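Local coordinates for glutamine aminotransferase class-II domain protein (Ruegeria pomeroyi, PDB 3MDN), which probably acts as a class-II glutamine amidotransferase of the Ntn hydrolase superfamily, splitting glutamine to release ammonia, at residues F104-R108 with E134-Y138; N99-F104 with K140-E146; R108-N114 with L187-D193; A122-A127 with L175-G180. One frame throughout, in Å; residues are numbered along the deposited sequence.

Interaction 1: residues F104-R108 with E134-Y138; sequences FAARR and EFYTY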
loop_
_atom_site.group_PDB
_atom_site.type_symbol
_atom_site.label_atom_id
_atom_site.label_comp_id
_atom_site.label_asym_id
_atom_site.label_seq_id
_atom_site.Cartn_x
_atom_site.Cartn_y
_atom_site.Cartn_z
ATOM N N PHE D 104 -4.884 -10.298 15.648
ATOM C CA PHE D 104 -4.640 -11.605 15.064
ATOM C C PHE D 104 -5.941 -12.418 15.177
ATOM O O PHE D 104 -6.797 -12.133 16.002
ATOM C CB PHE D 104 -3.487 -12.296 15.800
ATOM C CG PHE D 104 -2.180 -11.512 15.747
ATOM C CD1 PHE D 104 -1.366 -11.569 14.611
ATOM C CD2 PHE D 104 -1.794 -10.681 16.808
ATOM C CE1 PHE D 104 -0.173 -10.844 14.543
ATOM C CE2 PHE D 104 -0.610 -9.963 16.753
ATOM C CZ PHE D 104 0.205 -10.048 15.611
ATOM N N ALA D 105 -6.130 -13.392 14.299
ATOM C CA ALA D 105 -7.367 -14.163 14.327
ATOM C C ALA D 105 -7.042 -15.563 13.890
ATOM O O ALA D 105 -6.204 -15.763 13.011
ATOM C CB ALA D 105 -8.410 -13.547 13.361
ATOM N N ALA D 106 -7.705 -16.530 14.500
ATOM C CA ALA D 106 -7.593 -17.910 14.057
ATOM C C ALA D 106 -8.868 -18.594 14.529
ATOM O O ALA D 106 -9.244 -18.449 15.692
ATOM C CB ALA D 106 -6.345 -18.569 14.641
ATOM N N ARG D 107 -9.542 -19.293 13.618
ATOM C CA ARG D 107 -10.844 -19.893 13.904
ATOM C C ARG D 107 -11.860 -18.845 14.391
ATOM O O ARG D 107 -12.009 -17.817 13.755
ATOM C CB ARG D 107 -10.674 -21.009 14.934
ATOM C CG ARG D 107 -9.796 -22.118 14.401
ATOM C CD ARG D 107 -9.502 -23.141 15.464
ATOM N NE ARG D 107 -8.570 -24.118 14.907
ATOM C CZ ARG D 107 -8.157 -25.203 15.543
ATOM N NH1 ARG D 107 -8.603 -25.453 16.780
ATOM N NH2 ARG D 107 -7.306 -26.031 14.943
ATOM N N ARG D 108 -12.541 -19.092 15.515
ATOM C CA ARG D 108 -13.529 -18.125 16.050
ATOM C C ARG D 108 -12.933 -16.940 16.848
ATOM O O ARG D 108 -13.667 -15.975 17.193
ATOM C CB ARG D 108 -14.583 -18.818 16.952
ATOM C CG ARG D 108 -15.498 -19.883 16.299
ATOM C CD ARG D 108 -16.436 -20.541 17.367
ATOM N NE ARG D 108 -16.996 -19.513 18.259
ATOM C CZ ARG D 108 -17.706 -19.735 19.371
ATOM N NH1 ARG D 108 -17.974 -20.978 19.772
ATOM N NH2 ARG D 108 -18.150 -18.704 20.086
ATOM N N GLU D 134 -0.659 -27.976 15.809
ATOM C CA GLU D 134 -2.028 -27.675 15.385
ATOM C C GLU D 134 -2.213 -26.186 15.020
ATOM O O GLU D 134 -2.996 -25.834 14.142
ATOM C CB GLU D 134 -2.989 -28.012 16.541
ATOM C CG GLU D 134 -4.471 -28.121 16.161
ATOM C CD GLU D 134 -5.380 -28.302 17.382
ATOM O OE1 GLU D 134 -4.914 -28.785 18.446
ATOM O OE2 GLU D 134 -6.576 -27.962 17.265
ATOM N N PHE D 135 -1.526 -25.308 15.736
ATOM C CA PHE D 135 -1.742 -23.885 15.533
ATOM C C PHE D 135 -0.586 -23.227 14.799
ATOM O O PHE D 135 -0.656 -22.032 14.485
ATOM C CB PHE D 135 -2.078 -23.157 16.863
ATOM C CG PHE D 135 -3.341 -23.661 17.518
ATOM C CD1 PHE D 135 -4.574 -23.250 17.067
ATOM C CD2 PHE D 135 -3.280 -24.599 18.549
ATOM C CE1 PHE D 135 -5.746 -23.735 17.674
ATOM C CE2 PHE D 135 -4.418 -25.100 19.142
ATOM C CZ PHE D 135 -5.657 -24.661 18.703
ATOM N N TYR D 136 0.454 -24.009 14.501
ATOM C CA TYR D 136 1.660 -23.439 13.908
ATOM C C TYR D 136 1.389 -22.812 12.531
ATOM O O TYR D 136 1.970 -21.779 12.174
ATOM C CB TYR D 136 2.822 -24.433 13.869
ATOM C CG TYR D 136 4.141 -23.724 13.700
ATOM C CD1 TYR D 136 4.669 -23.485 12.427
ATOM C CD2 TYR D 136 4.837 -23.257 14.804
ATOM C CE1 TYR D 136 5.871 -22.805 12.278
ATOM C CE2 TYR D 136 6.037 -22.576 14.669
ATOM C CZ TYR D 136 6.554 -22.353 13.408
ATOM O OH TYR D 136 7.754 -21.669 13.276
ATOM N N THR D 137 0.489 -23.425 11.777
ATOM C CA THR D 137 0.071 -22.882 10.509
ATOM C C THR D 137 -0.419 -21.405 10.588
ATOM O O THR D 137 -0.340 -20.677 9.612
ATOM C CB THR D 137 -1.020 -23.774 9.891
ATOM O OG1 THR D 137 -1.361 -23.271 8.608
ATOM C CG2 THR D 137 -2.282 -23.788 10.782
ATOM N N TYR D 138 -0.941 -20.982 11.733
ATOM C CA TYR D 138 -1.358 -19.593 11.925
ATOM C C TYR D 138 -0.184 -18.622 12.210
ATOM O O TYR D 138 -0.401 -17.419 12.346
ATOM C CB TYR D 138 -2.390 -19.501 13.063
ATOM C CG TYR D 138 -3.605 -20.368 12.810
ATOM C CD1 TYR D 138 -3.824 -21.530 13.534
ATOM C CD2 TYR D 138 -4.525 -20.038 11.811
ATOM C CE1 TYR D 138 -4.946 -22.337 13.279
ATOM C CE2 TYR D 138 -5.637 -20.840 11.552
ATOM C CZ TYR D 138 -5.847 -21.976 12.296
ATOM O OH TYR D 138 -6.937 -22.786 12.032
#

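Interaction 2: residues N99-F104 with K140-E146; sequences NNCHPF and KGSTDSE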
loop_
_atom_site.group_PDB
_atom_site.type_symbol
_atom_site.label_atom_id
_atom_site.label_comp_id
_atom_site.label_asym_id
_atom_site.label_seq_id
_atom_site.Cartn_x
_atom_site.Cartn_y
_atom_site.Cartn_z
ATOM N N ASN D 99 2.324 -11.129 8.723
ATOM C CA ASN D 99 2.083 -9.745 9.134
ATOM C C ASN D 99 2.255 -9.511 10.664
ATOM O O ASN D 99 2.071 -10.429 11.476
ATOM C CB ASN D 99 0.712 -9.272 8.620
ATOM C CG ASN D 99 0.531 -7.763 8.712
ATOM O OD1 ASN D 99 0.242 -7.228 9.785
ATOM N ND2 ASN D 99 0.680 -7.071 7.578
ATOM N N ASN D 100 2.632 -8.273 11.012
ATOM C CA ASN D 100 3.002 -7.860 12.372
ATOM C C ASN D 100 2.007 -6.833 13.002
ATOM O O ASN D 100 2.317 -6.173 14.020
ATOM C CB ASN D 100 4.443 -7.294 12.373
ATOM C CG ASN D 100 5.543 -8.381 12.160
ATOM O OD1 ASN D 100 6.738 -8.074 12.236
ATOM N ND2 ASN D 100 5.143 -9.629 11.904
ATOM N N CYS D 101 0.817 -6.707 12.405
ATOM C CA CYS D 101 -0.232 -5.810 12.926
ATOM C C CYS D 101 -1.306 -6.574 13.703
ATOM O O CYS D 101 -1.655 -7.692 13.339
ATOM C CB CYS D 101 -0.895 -5.015 11.783
ATOM S SG CYS D 101 0.176 -3.776 10.990
ATOM N N HIS D 102 -1.838 -5.978 14.765
ATOM C CA HIS D 102 -2.941 -6.624 15.484
ATOM C C HIS D 102 -4.221 -6.101 14.848
ATOM O O HIS D 102 -4.174 -5.180 14.037
ATOM C CB HIS D 102 -2.926 -6.275 16.947
ATOM C CG HIS D 102 -1.623 -6.527 17.646
ATOM N ND1 HIS D 102 -0.397 -6.128 17.138
ATOM C CD2 HIS D 102 -1.367 -7.085 18.849
ATOM C CE1 HIS D 102 0.558 -6.446 17.991
ATOM N NE2 HIS D 102 -0.007 -7.008 19.047
ATOM N N PRO D 103 -5.358 -6.730 15.124
ATOM C CA PRO D 103 -5.531 -7.989 15.814
ATOM C C PRO D 103 -5.015 -9.157 14.981
ATOM O O PRO D 103 -4.685 -8.980 13.799
ATOM C CB PRO D 103 -7.052 -8.095 15.971
ATOM C CG PRO D 103 -7.568 -6.716 15.719
ATOM C CD PRO D 103 -6.648 -6.170 14.698
ATOM N N PHE D 104 -4.884 -10.298 15.648
ATOM C CA PHE D 104 -4.640 -11.605 15.064
ATOM C C PHE D 104 -5.941 -12.418 15.177
ATOM O O PHE D 104 -6.797 -12.133 16.002
ATOM C CB PHE D 104 -3.487 -12.296 15.800
ATOM C CG PHE D 104 -2.180 -11.512 15.747
ATOM C CD1 PHE D 104 -1.366 -11.569 14.611
ATOM C CD2 PHE D 104 -1.794 -10.681 16.808
ATOM C CE1 PHE D 104 -0.173 -10.844 14.543
ATOM C CE2 PHE D 104 -0.610 -9.963 16.753
ATOM C CZ PHE D 104 0.205 -10.048 15.611
ATOM N N LYS D 140 2.288 -16.371 11.127
ATOM C CA LYS D 140 2.541 -15.712 9.816
ATOM C C LYS D 140 3.617 -14.640 9.869
ATOM O O LYS D 140 4.209 -14.327 8.869
ATOM C CB LYS D 140 1.248 -15.105 9.251
ATOM C CG LYS D 140 0.138 -16.130 8.999
ATOM C CD LYS D 140 0.671 -17.196 8.049
ATOM C CE LYS D 140 -0.456 -18.045 7.492
ATOM N NZ LYS D 140 0.085 -19.172 6.685
ATOM N N GLY D 141 3.860 -14.061 11.035
ATOM C CA GLY D 141 4.889 -13.026 11.142
ATOM C C GLY D 141 5.892 -13.371 12.222
ATOM O O GLY D 141 6.123 -14.553 12.532
ATOM N N SER D 142 6.490 -12.345 12.811
ATOM C CA SER D 142 7.556 -12.591 13.743
ATOM C C SER D 142 7.374 -11.875 15.080
ATOM O O SER D 142 8.324 -11.789 15.852
ATOM C CB SER D 142 8.914 -12.263 13.110
ATOM O OG SER D 142 9.100 -10.864 13.015
ATOM N N THR D 143 6.173 -11.389 15.385
ATOM C CA THR D 143 5.987 -10.705 16.668
ATOM C C THR D 143 5.795 -11.612 17.896
ATOM O O THR D 143 5.359 -12.776 17.786
ATOM C CB THR D 143 4.798 -9.691 16.659
ATOM O OG1 THR D 143 3.537 -10.391 16.647
ATOM C CG2 THR D 143 4.921 -8.703 15.513
ATOM N N ASP D 144 6.068 -11.035 19.064
ATOM C CA ASP D 144 5.774 -11.676 20.352
ATOM C C ASP D 144 4.295 -11.744 20.625
ATOM O O ASP D 144 3.821 -12.701 21.205
ATOM C CB ASP D 144 6.498 -11.003 21.503
ATOM C CG ASP D 144 6.293 -9.478 21.542
ATOM O OD1 ASP D 144 5.352 -8.943 20.917
ATOM O OD2 ASP D 144 7.085 -8.799 22.233
ATOM N N SER D 145 3.563 -10.724 20.195
ATOM C CA SER D 145 2.111 -10.717 20.349
ATOM C C SER D 145 1.472 -11.932 19.704
ATOM O O SER D 145 0.571 -12.532 20.276
ATOM C CB SER D 145 1.523 -9.455 19.720
ATOM O OG SER D 145 2.073 -8.309 20.343
ATOM N N GLU D 146 1.931 -12.275 18.504
ATOM C CA GLU D 146 1.342 -13.372 17.735
ATOM C C GLU D 146 1.668 -14.704 18.392
ATOM O O GLU D 146 0.813 -15.565 18.508
ATOM C CB GLU D 146 1.781 -13.329 16.278
ATOM C CG GLU D 146 1.044 -14.343 15.402
ATOM C CD GLU D 146 1.473 -14.357 13.965
ATOM O OE1 GLU D 146 2.685 -14.138 13.671
ATOM O OE2 GLU D 146 0.590 -14.653 13.114
#

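Interaction 3: residues R108-N114 with L187-D193; sequences RWCFMHN and LSAAFSD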
loop_
_atom_site.group_PDB
_atom_site.type_symbol
_atom_site.label_atom_id
_atom_site.label_comp_id
_atom_site.label_asym_id
_atom_site.label_seq_id
_atom_site.Cartn_x
_atom_site.Cartn_y
_atom_site.Cartn_z
ATOM N N ARG D 108 -12.541 -19.092 15.515
ATOM C CA ARG D 108 -13.529 -18.125 16.050
ATOM C C ARG D 108 -12.933 -16.940 16.848
ATOM O O ARG D 108 -13.667 -15.975 17.193
ATOM C CB ARG D 108 -14.583 -18.818 16.952
ATOM C CG ARG D 108 -15.498 -19.883 16.299
ATOM C CD ARG D 108 -16.436 -20.541 17.367
ATOM N NE ARG D 108 -16.996 -19.513 18.259
ATOM C CZ ARG D 108 -17.706 -19.735 19.371
ATOM N NH1 ARG D 108 -17.974 -20.978 19.772
ATOM N NH2 ARG D 108 -18.150 -18.704 20.086
ATOM N N TRP D 109 -11.633 -17.017 17.150
ATOM C CA TRP D 109 -10.997 -16.130 18.140
ATOM C C TRP D 109 -10.178 -15.008 17.500
ATOM O O TRP D 109 -9.624 -15.192 16.412
ATOM C CB TRP D 109 -10.067 -16.935 19.046
ATOM C CG TRP D 109 -10.795 -17.835 19.968
ATOM C CD1 TRP D 109 -11.304 -19.071 19.698
ATOM C CD2 TRP D 109 -11.119 -17.553 21.341
ATOM N NE1 TRP D 109 -11.918 -19.595 20.835
ATOM C CE2 TRP D 109 -11.821 -18.675 21.851
ATOM C CE3 TRP D 109 -10.910 -16.454 22.170
ATOM C CZ2 TRP D 109 -12.293 -18.731 23.160
ATOM C CZ3 TRP D 109 -11.377 -16.502 23.474
ATOM C CH2 TRP D 109 -12.065 -17.642 23.962
ATOM N N CYS D 110 -10.133 -13.855 18.161
ATOM C CA CYS D 110 -9.234 -12.789 17.740
ATOM C C CYS D 110 -8.605 -12.210 18.964
ATOM O O CYS D 110 -9.082 -12.456 20.067
ATOM C CB CYS D 110 -9.952 -11.704 16.933
ATOM S SG CYS D 110 -11.350 -10.930 17.758
ATOM N N PHE D 111 -7.552 -11.425 18.788
ATOM C CA PHE D 111 -6.661 -11.132 19.898
ATOM C C PHE D 111 -5.776 -9.948 19.546
ATOM O O PHE D 111 -5.314 -9.831 18.424
ATOM C CB PHE D 111 -5.809 -12.391 20.133
ATOM C CG PHE D 111 -4.828 -12.288 21.273
ATOM C CD1 PHE D 111 -3.579 -11.720 21.079
ATOM C CD2 PHE D 111 -5.149 -12.800 22.521
ATOM C CE1 PHE D 111 -2.675 -11.639 22.116
ATOM C CE2 PHE D 111 -4.254 -12.731 23.573
ATOM C CZ PHE D 111 -3.014 -12.142 23.373
HETATM N N MSE D 112 -5.571 -9.058 20.494
HETATM C CA MSE D 112 -4.596 -7.976 20.354
HETATM C C MSE D 112 -3.927 -7.668 21.702
HETATM O O MSE D 112 -4.491 -7.943 22.765
HETATM C CB MSE D 112 -5.226 -6.726 19.745
HETATM C CG MSE D 112 -6.381 -6.157 20.493
HETATM SE SE MSE D 112 -7.059 -4.601 19.527
HETATM C CE MSE D 112 -8.528 -4.246 20.800
ATOM N N HIS D 113 -2.715 -7.130 21.634
ATOM C CA HIS D 113 -1.837 -7.066 22.768
ATOM C C HIS D 113 -1.024 -5.776 22.653
ATOM O O HIS D 113 -0.544 -5.424 21.595
ATOM C CB HIS D 113 -0.931 -8.318 22.783
ATOM C CG HIS D 113 0.377 -8.139 23.504
ATOM N ND1 HIS D 113 0.475 -8.078 24.879
ATOM C CD2 HIS D 113 1.646 -8.051 23.036
ATOM C CE1 HIS D 113 1.742 -7.932 25.229
ATOM N NE2 HIS D 113 2.475 -7.916 24.127
ATOM N N ASN D 114 -0.926 -5.084 23.770
ATOM C CA ASN D 114 -0.091 -3.927 23.974
ATOM C C ASN D 114 0.967 -4.365 25.015
ATOM O O ASN D 114 0.618 -4.940 26.072
ATOM C CB ASN D 114 -1.000 -2.802 24.532
ATOM C CG ASN D 114 -0.400 -1.432 24.413
ATOM O OD1 ASN D 114 -1.059 -0.436 24.742
ATOM N ND2 ASN D 114 0.842 -1.346 23.960
ATOM N N LEU D 187 1.942 -6.598 29.689
ATOM C CA LEU D 187 0.819 -7.107 28.928
ATOM C C LEU D 187 -0.518 -6.422 29.230
ATOM O O LEU D 187 -0.979 -6.418 30.351
ATOM C CB LEU D 187 0.647 -8.611 29.206
ATOM C CG LEU D 187 -0.607 -9.182 28.506
ATOM C CD1 LEU D 187 -0.246 -10.389 27.703
ATOM C CD2 LEU D 187 -1.693 -9.553 29.506
ATOM N N SER D 188 -1.149 -5.884 28.198
ATOM C CA SER D 188 -2.555 -5.610 28.250
ATOM C C SER D 188 -3.017 -6.241 26.959
ATOM O O SER D 188 -2.356 -6.111 25.904
ATOM C CB SER D 188 -2.834 -4.105 28.274
ATOM O OG SER D 188 -2.842 -3.656 26.938
ATOM N N ALA D 189 -4.096 -7.004 27.023
ATOM C CA ALA D 189 -4.587 -7.696 25.829
ATOM C C ALA D 189 -6.105 -7.675 25.844
ATOM O O ALA D 189 -6.716 -7.664 26.934
ATOM C CB ALA D 189 -4.111 -9.136 25.838
ATOM N N ALA D 190 -6.703 -7.669 24.652
ATOM C CA ALA D 190 -8.152 -7.892 24.483
ATOM C C ALA D 190 -8.341 -9.017 23.513
ATOM O O ALA D 190 -7.532 -9.191 22.588
ATOM C CB ALA D 190 -8.859 -6.633 23.966
ATOM N N PHE D 191 -9.375 -9.814 23.717
ATOM C CA PHE D 191 -9.560 -11.014 22.917
ATOM C C PHE D 191 -11.011 -11.510 23.029
ATOM O O PHE D 191 -11.682 -11.184 23.981
ATOM C CB PHE D 191 -8.514 -12.108 23.226
ATOM C CG PHE D 191 -8.416 -12.503 24.681
ATOM C CD1 PHE D 191 -7.717 -11.719 25.595
ATOM C CD2 PHE D 191 -8.999 -13.679 25.136
ATOM C CE1 PHE D 191 -7.643 -12.091 26.940
ATOM C CE2 PHE D 191 -8.921 -14.055 26.476
ATOM C CZ PHE D 191 -8.229 -13.287 27.369
ATOM N N SER D 192 -11.493 -12.238 22.014
ATOM C CA SER D 192 -12.920 -12.629 21.919
ATOM C C SER D 192 -13.096 -13.927 21.180
ATOM O O SER D 192 -12.277 -14.286 20.304
ATOM C CB SER D 192 -13.729 -11.558 21.166
ATOM O OG SER D 192 -15.136 -11.829 21.189
ATOM N N ASP D 193 -14.193 -14.614 21.472
ATOM C CA ASP D 193 -14.577 -15.793 20.690
ATOM C C ASP D 193 -15.790 -15.445 19.867
ATOM O O ASP D 193 -16.408 -16.314 19.290
ATOM C CB ASP D 193 -14.889 -16.996 21.595
ATOM C CG ASP D 193 -15.915 -16.665 22.688
ATOM O OD1 ASP D 193 -16.515 -15.558 22.652
ATOM O OD2 ASP D 193 -16.112 -17.502 23.596
#

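Interaction 4: residues A122-A127 with L175-G180; sequences AFRKQA and LSRAHG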
loop_
_atom_site.group_PDB
_atom_site.type_symbol
_atom_site.label_atom_id
_atom_site.label_comp_id
_atom_site.label_asym_id
_atom_site.label_seq_id
_atom_site.Cartn_x
_atom_site.Cartn_y
_atom_site.Cartn_z
ATOM N N ALA D 122 16.018 -12.330 21.031
ATOM C CA ALA D 122 17.118 -13.225 21.384
ATOM C C ALA D 122 16.659 -14.685 21.588
ATOM O O ALA D 122 17.495 -15.587 21.656
ATOM C CB ALA D 122 17.873 -12.715 22.600
ATOM N N PHE D 123 15.354 -14.929 21.662
ATOM C CA PHE D 123 14.893 -16.315 21.815
ATOM C C PHE D 123 13.695 -16.674 20.945
ATOM O O PHE D 123 12.920 -17.571 21.285
ATOM C CB PHE D 123 14.631 -16.664 23.298
ATOM C CG PHE D 123 13.587 -15.790 23.981
ATOM C CD1 PHE D 123 13.960 -14.656 24.690
ATOM C CD2 PHE D 123 12.241 -16.139 23.951
ATOM C CE1 PHE D 123 13.007 -13.873 25.331
ATOM C CE2 PHE D 123 11.301 -15.388 24.586
ATOM C CZ PHE D 123 11.675 -14.243 25.284
ATOM N N ARG D 124 13.531 -15.967 19.826
ATOM C CA ARG D 124 12.317 -16.150 19.039
ATOM C C ARG D 124 12.133 -17.611 18.656
ATOM O O ARG D 124 11.015 -18.120 18.689
ATOM C CB ARG D 124 12.268 -15.271 17.785
ATOM C CG ARG D 124 11.057 -15.617 16.903
ATOM C CD ARG D 124 10.544 -14.439 16.110
ATOM N NE ARG D 124 11.464 -14.109 15.049
ATOM C CZ ARG D 124 11.425 -14.634 13.830
ATOM N NH1 ARG D 124 12.330 -14.261 12.963
ATOM N NH2 ARG D 124 10.495 -15.525 13.488
ATOM N N LYS D 125 13.228 -18.279 18.313
ATOM C CA LYS D 125 13.168 -19.675 17.882
ATOM C C LYS D 125 12.484 -20.572 18.920
ATOM O O LYS D 125 11.548 -21.302 18.576
ATOM C CB LYS D 125 14.560 -20.204 17.538
ATOM C CG LYS D 125 14.561 -21.616 16.997
ATOM C CD LYS D 125 15.906 -21.962 16.374
ATOM C CE LYS D 125 15.889 -23.344 15.777
ATOM N NZ LYS D 125 17.249 -23.736 15.427
ATOM N N GLN D 126 12.930 -20.492 20.175
ATOM C CA GLN D 126 12.346 -21.270 21.260
ATOM C C GLN D 126 10.887 -20.898 21.514
ATOM O O GLN D 126 10.060 -21.773 21.812
ATOM C CB GLN D 126 13.147 -21.092 22.554
ATOM C CG GLN D 126 14.597 -21.587 22.481
ATOM C CD GLN D 126 15.576 -20.440 22.267
ATOM O OE1 GLN D 126 16.494 -20.244 23.068
ATOM N NE2 GLN D 126 15.378 -19.666 21.199
ATOM N N ALA D 127 10.553 -19.609 21.389
ATOM C CA ALA D 127 9.160 -19.230 21.518
ATOM C C ALA D 127 8.332 -19.864 20.408
ATOM O O ALA D 127 7.225 -20.347 20.661
ATOM C CB ALA D 127 8.990 -17.723 21.538
ATOM N N LEU D 175 10.866 -17.897 29.484
ATOM C CA LEU D 175 11.889 -17.835 28.448
ATOM C C LEU D 175 12.598 -16.479 28.508
ATOM O O LEU D 175 13.807 -16.391 28.265
ATOM C CB LEU D 175 11.283 -18.054 27.067
ATOM C CG LEU D 175 10.933 -19.505 26.713
ATOM C CD1 LEU D 175 9.874 -19.550 25.561
ATOM C CD2 LEU D 175 12.193 -20.267 26.367
ATOM N N SER D 176 11.845 -15.423 28.843
ATOM C CA SER D 176 12.458 -14.104 28.974
ATOM C C SER D 176 13.446 -14.089 30.145
ATOM O O SER D 176 14.580 -13.654 29.995
ATOM C CB SER D 176 11.401 -13.001 29.110
ATOM O OG SER D 176 12.038 -11.760 29.317
ATOM N N ARG D 177 13.021 -14.576 31.304
ATOM C CA ARG D 177 13.939 -14.691 32.442
ATOM C C ARG D 177 15.183 -15.489 32.095
ATOM O O ARG D 177 16.267 -15.150 32.548
ATOM C CB ARG D 177 13.272 -15.317 33.666
ATOM C CG ARG D 177 12.264 -14.408 34.318
ATOM C CD ARG D 177 12.445 -14.298 35.826
ATOM N NE ARG D 177 11.470 -13.321 36.314
ATOM C CZ ARG D 177 10.173 -13.578 36.319
ATOM N NH1 ARG D 177 9.753 -14.774 35.900
ATOM N NH2 ARG D 177 9.309 -12.661 36.734
ATOM N N ALA D 178 15.025 -16.529 31.277
ATOM C CA ALA D 178 16.161 -17.385 30.863
ATOM C C ALA D 178 17.087 -16.751 29.823
ATOM O O ALA D 178 18.312 -16.862 29.923
ATOM C CB ALA D 178 15.654 -18.719 30.317
ATOM N N HIS D 179 16.501 -16.128 28.797
ATOM C CA HIS D 179 17.286 -15.717 27.626
ATOM C C HIS D 179 17.197 -14.232 27.283
ATOM O O HIS D 179 17.918 -13.752 26.409
ATOM C CB HIS D 179 16.871 -16.532 26.382
ATOM C CG HIS D 179 16.705 -18.003 26.627
ATOM N ND1 HIS D 179 17.769 -18.838 26.890
ATOM C CD2 HIS D 179 15.597 -18.791 26.629
ATOM C CE1 HIS D 179 17.328 -20.077 27.034
ATOM N NE2 HIS D 179 16.015 -20.077 26.881
ATOM N N GLY D 180 16.304 -13.510 27.950
ATOM C CA GLY D 180 15.903 -12.178 27.512
ATOM C C GLY D 180 16.382 -11.088 28.453
ATOM O O GLY D 180 17.475 -11.163 28.996
#

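Interaction 1: residues F104-R108 with E134-Y138
The long side chain of R107 dominates this contact. R107 and R108 form the tip of the hairpin after strand 104-106, and their phi/psi pairs (56/-129 and -80/-10) fit the central residues of a type II' turn. The CA-to-CB bond of R107 points sideways, but with chi1 m and chi2 and chi3 t the chain is nearly fully extended and carries its guanidinium to E134, whose t,t side chain reaches back. The salt bridge runs from R107 NH2 to E134 OE2 at 3.1 Å, and R107 NH1 adds a hydrogen bond to the same E134 OE2 at 3.3 Å. F135, in the m rotamer, places CE1 over one face of the guanidinium, 3.5 Å from R107 NH1. Y138 OH lies near the guanidinium plane, 3.6 Å from R107 NE, a polar approach without a hydrogen bond. One residue earlier, A106 points directly across: its CB stands 3.7 Å from the centroid of the Y138 ring and 13° off the normal, a CH-pi contact; with Y138 in the m rotamer, its ring face is turned to A106. The hairpin tip thus meets E134, F135 and Y138 through one charged and one apolar patch. R107 NH1 also bridges to E158, F104 packs on helix 144-154, and Y136 OH bonds D128 of the second subunit.

Interaction 2: residues N99-F104 with K140-E146
N99 OD1 accepts from C101 N at 2.7 Å, an Asx turn. The backbone here runs close to G141 (N99 CA to G141 CA 4.8 Å); a CB modelled on G141 would clash with N99 O and N100 ND2. The N100 amide packs over this crossing without bonding, since N100 ND2 and S142 N, 3.2 Å apart, are both donors, while N100 CG lies 3.4 Å from T143 CG2. Next, H102 brings NE2 to 2.8 Å from S145 OG, an oxygen whose position is less certain. After the cis peptide bond at P103, F104 points toward the helix start: E146 CB sits 3.8 Å from its ring centroid, 20° off the normal, a CH-pi contact over the ring face. In the partner segment T143 OG1, the N-cap, accepts from E146 N (3.1 Å), and E146 OE1 and OE2 accept from G141 N (2.9 Å) and K140 N (3.1 Å). The contact docks the loop leading into strand 104-106 on the N-terminal end of helix 144-154, which packs on the sheet. Polar bonding mostly shapes each segment separately; backbone proximity and N100 join the loop at G141-T143, while F104, with H102 at S145, meets the helix start.

Interaction 3: residues R108-N114 with L187-D193
Six backbone hydrogen bonds join strand 109-114 to strand 187-192 in antiparallel pairing, their axes 4.6 Å apart and their directions at 162°. N114 N to S188 O is shortest (2.8 Å, 173°), with S188 N to N114 O at 2.9 Å; M112 and A190 exchange two N-to-O bonds of 2.9 Å, C110 and S192 two of 3.1 Å. R108 NH2 donates to D193 O (3.1 Å). D193 CB covers the six-membered ring of W109, 3.5 Å from its centroid in a CH-pi contact, and F111 CD2 meets F191 CB at 3.5 Å. The face bearing F111 and H113 receives helix 144-154; that bearing C110, M112 (a selenomethionine) and A190 meets strand 84-87 and W6 of the other sheet, consistent with the alpha-beta-beta-alpha sandwich of Ntn hydrolases. N114, the last residue of strand 109-114, lies against C4, in keeping with the class-II site, where an N-terminal cysteine lies near an Asn-Gly oxyanion hole. Regular backbone bonding fixes the strand positions; F111, F191 and A189 give one face an apolar filling, whereas the other mixes C110, M112 and A190 with S188 (bonded to W6), S192 (bonded to G194 and T196) and N114.

Interaction 4: residues A122-A127 with L175-G180
This is an apolar contact between two helix ends at the periphery of the chain, about 22 Å from its centre: the start of helix 124-129 rests against the last turn of helix 161-179. No hydrogen bond crosses it. F123, at the N-cap position, supplies most of the surface from its side. Its p rotamer turns the ring onto the facing helix, where F123 CE2 lies 3.6 Å from L175 CB and L175 O stands over one ring face. G180 CA, just past the helix end, approaches the ring edge at 4.0 Å from F123 CE1. L175 also reaches the next turn, its CD2 4.0 Å from Q126 CB and its CD1 4.1 Å from A127 CA. At the exposed margin Q126 OE1 lies over the face of the H179 ring, 3.8 Å from H179 NE2. S176 OG is satisfied by H184; R124 pairs with E121 of its own chain and hydrogen-bonds R139 of the second subunit, and K125 forms a salt bridge with D133 of that subunit. The two helix ends are therefore held to each other by shape and van der Waals contact, centred on one phenylalanine.

How the interactions relate
Interaction 3 is the core contact, about 2 Å from the chain centre, and relies on repeated backbone bonds; interactions 1, 2 and 4 are only partly buried and depend mainly on side chains, interaction 2 also on the backbone approach of N99 to G141. Interactions 1 and 2 share F104, and F104 N, 2.8 Å from F111 O in a probable hydrogen bond, ties both to interaction 3. R108 likewise belongs to both 1 and 3. Charge pairing across the segments marks the outer hairpin tip of interaction 1, internal capping marks interaction 2, and apolar packing marks interaction 4. The last touches interaction 2, and all but interaction 3 approach the second subunit.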